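Local coordinates for protein pseudoperoxidase (Leishmania major, PDB 5VIA) that binds a b-type heme in a peroxidase-family fold and, as a pseudoperoxidase, probably lacks the full peroxidase activity of its relatives, at residues Ile140-Gly145 and Ala150-Leu155; Val257-Ala260 and Leu265-Glu268. One frame throughout, in Å; residues are numbered along the deposited sequence.

Contact 1 of 2, residues Ile140-Gly145 and Ala150-Leu155; sequences ILHALG and AECVAL. With HEM (protoporphyrin IX containing Fe), chain B.
Two short consecutive helices, 137-142 and 149-155, joined by a short loop, pack beside the heme, and Leu141 and Cys152 meet where they come together. The CA atoms of Leu141 and Cys152 are 5.6 Å apart. The thiol of Cys152 does most of the touching. Cys152 SG lies 3.6 Å from Leu141 CB and also sits over one face of the His142 imidazole, 3.7 Å from the ring centroid and 16° off the ring normal. Its nearest ring atom is ND1. This is a sulfur-aromatic contact. The first torsion of His142 (chi1 -79°) sets CG beside the backbone N, and the ring swings back so that one face meets the sulfur although its CB points away from the other helix. ND1 is hydrogen-bonded to the carbonyl O of Leu147 in the connecting loop, which helps fix the rotation of the ring. Further in, Leu141 lays CD1 against the backbone O of Cys152, at 3.6 Å. Leu144, at the centre of an inverse gamma turn, brings CD1 within 4.3 Å of CD2 of Leu155. One leucine from each segment, Leu141 and Leu155, reaches the porphyrin. Leu141 CD2 is 3.6 Å from the methyl CMC of the heme, and Leu155 CG is 3.6 Å from the vinyl carbon CBC. The contact is a buried junction of two helices, whose leucines form part of the apolar wall of the heme pocket.

Contact 2 of 2, residues Val257-Ala260 and Leu265-Glu268; sequences VRYA and LWRE
Tyr259 and Trp266 form the aromatic part of the contact between helix 250-261 and helix 263-279. The pair is edge-to-face. The edge of the indole five-membered ring points at the face of the phenol, with centroids 5.3 Å apart and planes at 68°. CD1 of Trp266 leads, lying 3.8 Å above the tyrosine plane and offset toward the rim. The Trp266 backbone adds a CH-pi contact to the same ring: its CA is 4.3 Å from the Tyr259 centroid, 30° off the normal and therefore off-centre.

Apolar contacts flank the pair. CB of Trp266 packs on CD1 of Tyr259 at 3.8 Å. Leu265 comes to the edge of the phenol ring, with CG 4.0 Å from CE1 of Tyr259. A chi1 of 173° holds Leu265 CG opposite the backbone N, and from there Leu265 CD2 lies 3.5 Å from Arg258 CD, on the aliphatic part of that side chain. The same methyl lies at the edge of the Arg258 guanidinium, near its plane, and Arg258 NH1 is 3.9 Å from Leu265 CD2. Arg258 is exposed, so this outer part of the contact faces solvent, while the two aromatic residues are buried.

The polar ends of both rings bond elsewhere. Tyr259 OH is hydrogen-bonded to the backbone O of Ala150, and Trp266 NE1 to that of Ala154. The arrangement is that of two consecutive helices meeting at a very short connection, with an aromatic pair joining them and a third ring, Tyr188 of helix 186-194, against both.

Both contacts join helices that follow each other closely in sequence, and each has four residues between its segments. Contact 1 is buried and borders the heme. Contact 2 is only partly buried and lies farther from the centre of the chain, with Trp266 about 10 Å from the heme at the side chain. The chemistry differs accordingly: a thiol, an imidazole face and leucines in the first; a tyrosine-tryptophan pair with a leucine and an outer arginine in the second. The two touch directly. Helix 149-155 belongs to contact 1, and its backbone oxygens accept the hydroxyl and the indole N-H of contact 2, with Ala150 O 2.7 Å from Tyr259 OH. Val153 and Ala154 also pack on the Tyr259 ring.

Contact 1 of 2, residues Ile140-Gly145 and Ala150-Leu155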
loop_
_atom_site.group_PDB
_atom_site.type_symbol
_atom_site.label_atom_id
_atom_site.label_comp_id
_atom_site.label_asym_id
_atom_site.label_seq_id
_atom_site.Cartn_x
_atom_site.Cartn_y
_atom_site.Cartn_z
ATOM N N ILE A 140 6.840 11.132 3.512
ATOM C CA ILE A 140 5.656 10.376 3.847
ATOM C C ILE A 140 6.012 9.027 4.461
ATOM O O ILE A 140 5.503 8.680 5.528
ATOM C CB ILE A 140 4.758 10.162 2.601
ATOM C CG1 ILE A 140 4.308 11.520 2.048
ATOM C CG2 ILE A 140 3.572 9.299 2.969
ATOM C CD1 ILE A 140 3.577 11.441 0.724
ATOM N N LEU A 141 6.879 8.265 3.793
ATOM C CA LEU A 141 7.136 6.890 4.206
ATOM C C LEU A 141 7.850 6.792 5.565
ATOM O O LEU A 141 7.516 5.935 6.385
ATOM C CB LEU A 141 7.907 6.129 3.128
ATOM C CG LEU A 141 7.190 5.956 1.772
ATOM C CD1 LEU A 141 7.994 5.059 0.849
ATOM C CD2 LEU A 141 5.785 5.397 1.950
ATOM N N HIS A 142 8.821 7.668 5.805
ATOM C CA HIS A 142 9.546 7.633 7.077
ATOM C C HIS A 142 8.556 7.853 8.216
ATOM O O HIS A 142 8.725 7.314 9.318
ATOM C CB HIS A 142 10.637 8.706 7.119
ATOM C CG HIS A 142 11.893 8.341 6.381
ATOM N ND1 HIS A 142 12.715 7.304 6.776
ATOM C CD2 HIS A 142 12.495 8.909 5.308
ATOM C CE1 HIS A 142 13.754 7.233 5.963
ATOM N NE2 HIS A 142 13.651 8.200 5.066
ATOM N N ALA A 143 7.512 8.636 7.942
ATOM C CA ALA A 143 6.553 9.022 8.971
ATOM C C ALA A 143 5.547 7.929 9.351
ATOM O O ALA A 143 4.748 8.117 10.265
ATOM C CB ALA A 143 5.833 10.308 8.554
ATOM N N LEU A 144 5.593 6.792 8.660
ATOM C CA LEU A 144 4.704 5.665 8.936
ATOM C C LEU A 144 5.271 4.770 10.034
ATOM O O LEU A 144 5.413 3.564 9.834
ATOM C CB LEU A 144 4.493 4.839 7.654
ATOM C CG LEU A 144 4.010 5.621 6.415
ATOM C CD1 LEU A 144 3.794 4.697 5.229
ATOM C CD2 LEU A 144 2.721 6.357 6.711
ATOM N N GLY A 145 5.617 5.364 11.180
ATOM C CA GLY A 145 6.118 4.608 12.317
ATOM C C GLY A 145 7.602 4.823 12.606
ATOM O O GLY A 145 8.163 4.170 13.482
ATOM N N ALA A 150 15.791 1.622 4.404
ATOM C CA ALA A 150 15.609 0.247 3.931
ATOM C C ALA A 150 14.139 -0.182 3.996
ATOM O O ALA A 150 13.619 -0.799 3.058
ATOM C CB ALA A 150 16.478 -0.705 4.739
ATOM N N GLU A 151 13.471 0.152 5.098
ATOM C CA GLU A 151 12.063 -0.190 5.274
ATOM C C GLU A 151 11.178 0.592 4.304
ATOM O O GLU A 151 10.229 0.032 3.735
ATOM C CB GLU A 151 11.630 0.039 6.731
ATOM C CG GLU A 151 12.129 -1.050 7.701
ATOM C CD GLU A 151 12.073 -0.632 9.169
ATOM O OE1 GLU A 151 12.034 0.587 9.458
ATOM O OE2 GLU A 151 12.096 -1.532 10.044
ATOM N N CYS A 152 11.477 1.876 4.102
ATOM C CA CYS A 152 10.688 2.680 3.157
ATOM C C CYS A 152 10.713 2.053 1.772
ATOM O O CYS A 152 9.667 1.863 1.136
ATOM C CB CYS A 152 11.261 4.096 3.047
ATOM S SG CYS A 152 11.045 5.126 4.511
ATOM N N VAL A 153 11.922 1.736 1.315
ATOM C CA VAL A 153 12.121 1.178 -0.025
ATOM C C VAL A 153 11.473 -0.196 -0.134
ATOM O O VAL A 153 10.868 -0.535 -1.161
ATOM C CB VAL A 153 13.620 1.104 -0.356
ATOM C CG1 VAL A 153 13.872 0.333 -1.653
ATOM C CG2 VAL A 153 14.208 2.512 -0.423
ATOM N N ALA A 154 11.568 -0.973 0.940
ATOM C CA ALA A 154 10.980 -2.308 0.975
ATOM C C ALA A 154 9.465 -2.269 0.815
ATOM O O ALA A 154 8.852 -3.186 0.239
ATOM C CB ALA A 154 11.363 -3.017 2.278
ATOM N N LEU A 155 8.851 -1.210 1.332
ATOM C CA LEU A 155 7.397 -1.113 1.342
ATOM C C LEU A 155 6.862 -0.900 -0.064
ATOM O O LEU A 155 5.730 -1.278 -0.370
ATOM C CB LEU A 155 6.986 0.048 2.246
ATOM C CG LEU A 155 5.671 0.047 3.019
ATOM C CD1 LEU A 155 5.258 -1.343 3.572
ATOM C CD2 LEU A 155 5.828 1.060 4.151
HETATM C CHA HEM B . -1.561 1.691 -6.199
HETATM C CHB HEM B . 1.365 5.588 -6.235
HETATM C CHC HEM B . 2.818 4.338 -1.774
HETATM C CHD HEM B . 0.460 0.080 -2.073
HETATM C C1A HEM B . -0.952 2.875 -6.534
HETATM C C2A HEM B . -1.312 3.682 -7.679
HETATM C C3A HEM B . -0.524 4.753 -7.697
HETATM C C4A HEM B . 0.386 4.668 -6.557
HETATM C CMA HEM B . -0.554 5.886 -8.739
HETATM C CAA HEM B . -2.456 3.367 -8.667
HETATM C CBA HEM B . -3.729 3.744 -7.885
HETATM C CGA HEM B . -5.000 3.505 -8.670
HETATM O O1A HEM B . -5.173 4.142 -9.738
HETATM O O2A HEM B . -5.858 2.703 -8.206
HETATM C C1B HEM B . 2.014 5.627 -5.017
HETATM C C2B HEM B . 2.971 6.612 -4.569
HETATM C C3B HEM B . 3.369 6.296 -3.327
HETATM C C4B HEM B . 2.700 5.051 -2.954
HETATM C CMB HEM B . 3.412 7.836 -5.385
HETATM C CAB HEM B . 4.393 7.131 -2.518
HETATM C CBB HEM B . 4.393 7.157 -1.181
HETATM C C1C HEM B . 2.325 3.083 -1.460
HETATM C C2C HEM B . 2.586 2.320 -0.232
HETATM C C3C HEM B . 1.919 1.138 -0.328
HETATM C C4C HEM B . 1.231 1.125 -1.610
HETATM C CMC HEM B . 3.465 2.842 0.940
HETATM C CAC HEM B . 1.777 -0.064 0.634
HETATM C CBC HEM B . 2.237 -0.059 1.893
HETATM C C1D HEM B . -0.296 0.098 -3.220
HETATM C C2D HEM B . -1.122 -0.994 -3.693
HETATM C C3D HEM B . -1.752 -0.493 -4.986
HETATM C C4D HEM B . -1.241 0.852 -5.161
HETATM C CMD HEM B . -1.324 -2.374 -3.031
HETATM C CAD HEM B . -2.749 -1.259 -5.895
HETATM C CBD HEM B . -4.134 -0.941 -5.316
HETATM C CGD HEM B . -5.237 -1.586 -6.121
HETATM O O1D HEM B . -6.435 -1.248 -5.885
HETATM O O2D HEM B . -4.912 -2.428 -6.995
HETATM N NA HEM B . 0.098 3.501 -5.870
HETATM N NB HEM B . 1.879 4.687 -4.018
HETATM N NC HEM B . 1.493 2.314 -2.279
HETATM N ND HEM B . -0.378 1.162 -4.115
HETATM FE FE HEM B . 0.728 2.964 -4.073
#

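Contact 2 of 2, residues Val257-Ala260 and Leu265-Glu268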
loop_
_atom_site.group_PDB
_atom_site.type_symbol
_atom_site.label_atom_id
_atom_site.label_comp_id
_atom_site.label_asym_id
_atom_site.label_seq_id
_atom_site.Cartn_x
_atom_site.Cartn_y
_atom_site.Cartn_z
ATOM N N VAL A 257 18.680 -1.714 -5.994
ATOM C CA VAL A 257 19.592 -2.675 -6.606
ATOM C C VAL A 257 19.749 -3.930 -5.737
ATOM O O VAL A 257 19.713 -5.063 -6.234
ATOM C CB VAL A 257 20.977 -2.036 -6.855
ATOM C CG1 VAL A 257 22.060 -3.100 -6.986
ATOM C CG2 VAL A 257 20.938 -1.162 -8.097
ATOM N N ARG A 258 19.919 -3.713 -4.439
ATOM C CA ARG A 258 20.079 -4.799 -3.481
ATOM C C ARG A 258 18.847 -5.711 -3.384
ATOM O O ARG A 258 18.992 -6.936 -3.325
ATOM C CB ARG A 258 20.408 -4.205 -2.114
ATOM C CG ARG A 258 20.617 -5.191 -1.005
ATOM C CD ARG A 258 21.516 -4.574 0.063
ATOM N NE ARG A 258 22.923 -4.764 -0.275
ATOM C CZ ARG A 258 23.662 -5.777 0.164
ATOM N NH1 ARG A 258 23.134 -6.688 0.977
ATOM N NH2 ARG A 258 24.931 -5.877 -0.207
ATOM N N TYR A 259 17.653 -5.116 -3.368
ATOM C CA TYR A 259 16.403 -5.864 -3.239
ATOM C C TYR A 259 16.099 -6.610 -4.530
ATOM O O TYR A 259 15.453 -7.653 -4.514
ATOM C CB TYR A 259 15.236 -4.930 -2.888
ATOM C CG TYR A 259 15.264 -4.355 -1.468
ATOM C CD1 TYR A 259 16.054 -4.921 -0.474
ATOM C CD2 TYR A 259 14.485 -3.255 -1.132
ATOM C CE1 TYR A 259 16.065 -4.400 0.824
ATOM C CE2 TYR A 259 14.487 -2.727 0.165
ATOM C CZ TYR A 259 15.280 -3.304 1.130
ATOM O OH TYR A 259 15.288 -2.779 2.414
ATOM N N ALA A 260 16.567 -6.066 -5.648
ATOM C CA ALA A 260 16.367 -6.698 -6.950
ATOM C C ALA A 260 17.130 -8.015 -7.035
ATOM O O ALA A 260 16.716 -8.946 -7.741
ATOM C CB ALA A 260 16.814 -5.759 -8.068
ATOM N N LEU A 265 16.605 -10.729 1.736
ATOM C CA LEU A 265 16.791 -9.490 2.487
ATOM C C LEU A 265 15.554 -8.621 2.338
ATOM O O LEU A 265 15.065 -8.061 3.319
ATOM C CB LEU A 265 18.019 -8.728 1.997
ATOM C CG LEU A 265 18.183 -7.336 2.618
ATOM C CD1 LEU A 265 18.366 -7.419 4.131
ATOM C CD2 LEU A 265 19.351 -6.616 1.983
ATOM N N TRP A 266 15.039 -8.522 1.111
ATOM C CA TRP A 266 13.842 -7.723 0.888
ATOM C C TRP A 266 12.667 -8.200 1.743
ATOM O O TRP A 266 11.975 -7.378 2.349
ATOM C CB TRP A 266 13.427 -7.669 -0.590
ATOM C CG TRP A 266 12.025 -7.128 -0.705
ATOM C CD1 TRP A 266 11.635 -5.824 -0.601
ATOM C CD2 TRP A 266 10.822 -7.895 -0.876
ATOM N NE1 TRP A 266 10.264 -5.730 -0.723
ATOM C CE2 TRP A 266 9.744 -6.988 -0.890
ATOM C CE3 TRP A 266 10.560 -9.260 -1.033
ATOM C CZ2 TRP A 266 8.424 -7.403 -1.042
ATOM C CZ3 TRP A 266 9.251 -9.672 -1.196
ATOM C CH2 TRP A 266 8.199 -8.748 -1.200
ATOM N N ARG A 267 12.435 -9.513 1.797
ATOM C CA ARG A 267 11.311 -10.035 2.585
ATOM C C ARG A 267 11.397 -9.641 4.063
ATOM O O ARG A 267 10.386 -9.320 4.707
ATOM C CB ARG A 267 11.210 -11.555 2.465
ATOM C CG ARG A 267 10.659 -12.034 1.122
ATOM C CD ARG A 267 10.250 -13.502 1.176
ATOM N NE ARG A 267 11.377 -14.392 1.427
ATOM C CZ ARG A 267 11.968 -15.129 0.489
ATOM N NH1 ARG A 267 11.533 -15.080 -0.764
ATOM N NH2 ARG A 267 12.989 -15.918 0.799
ATOM N N GLU A 268 12.610 -9.662 4.601
ATOM C CA GLU A 268 12.816 -9.295 5.999
ATOM C C GLU A 268 12.441 -7.838 6.237
ATOM O O GLU A 268 11.681 -7.518 7.159
ATOM C CB GLU A 268 14.278 -9.518 6.385
ATOM C CG GLU A 268 14.606 -9.050 7.785
ATOM C CD GLU A 268 16.092 -9.070 8.061
ATOM O OE1 GLU A 268 16.532 -9.932 8.857
ATOM O OE2 GLU A 268 16.816 -8.222 7.486
#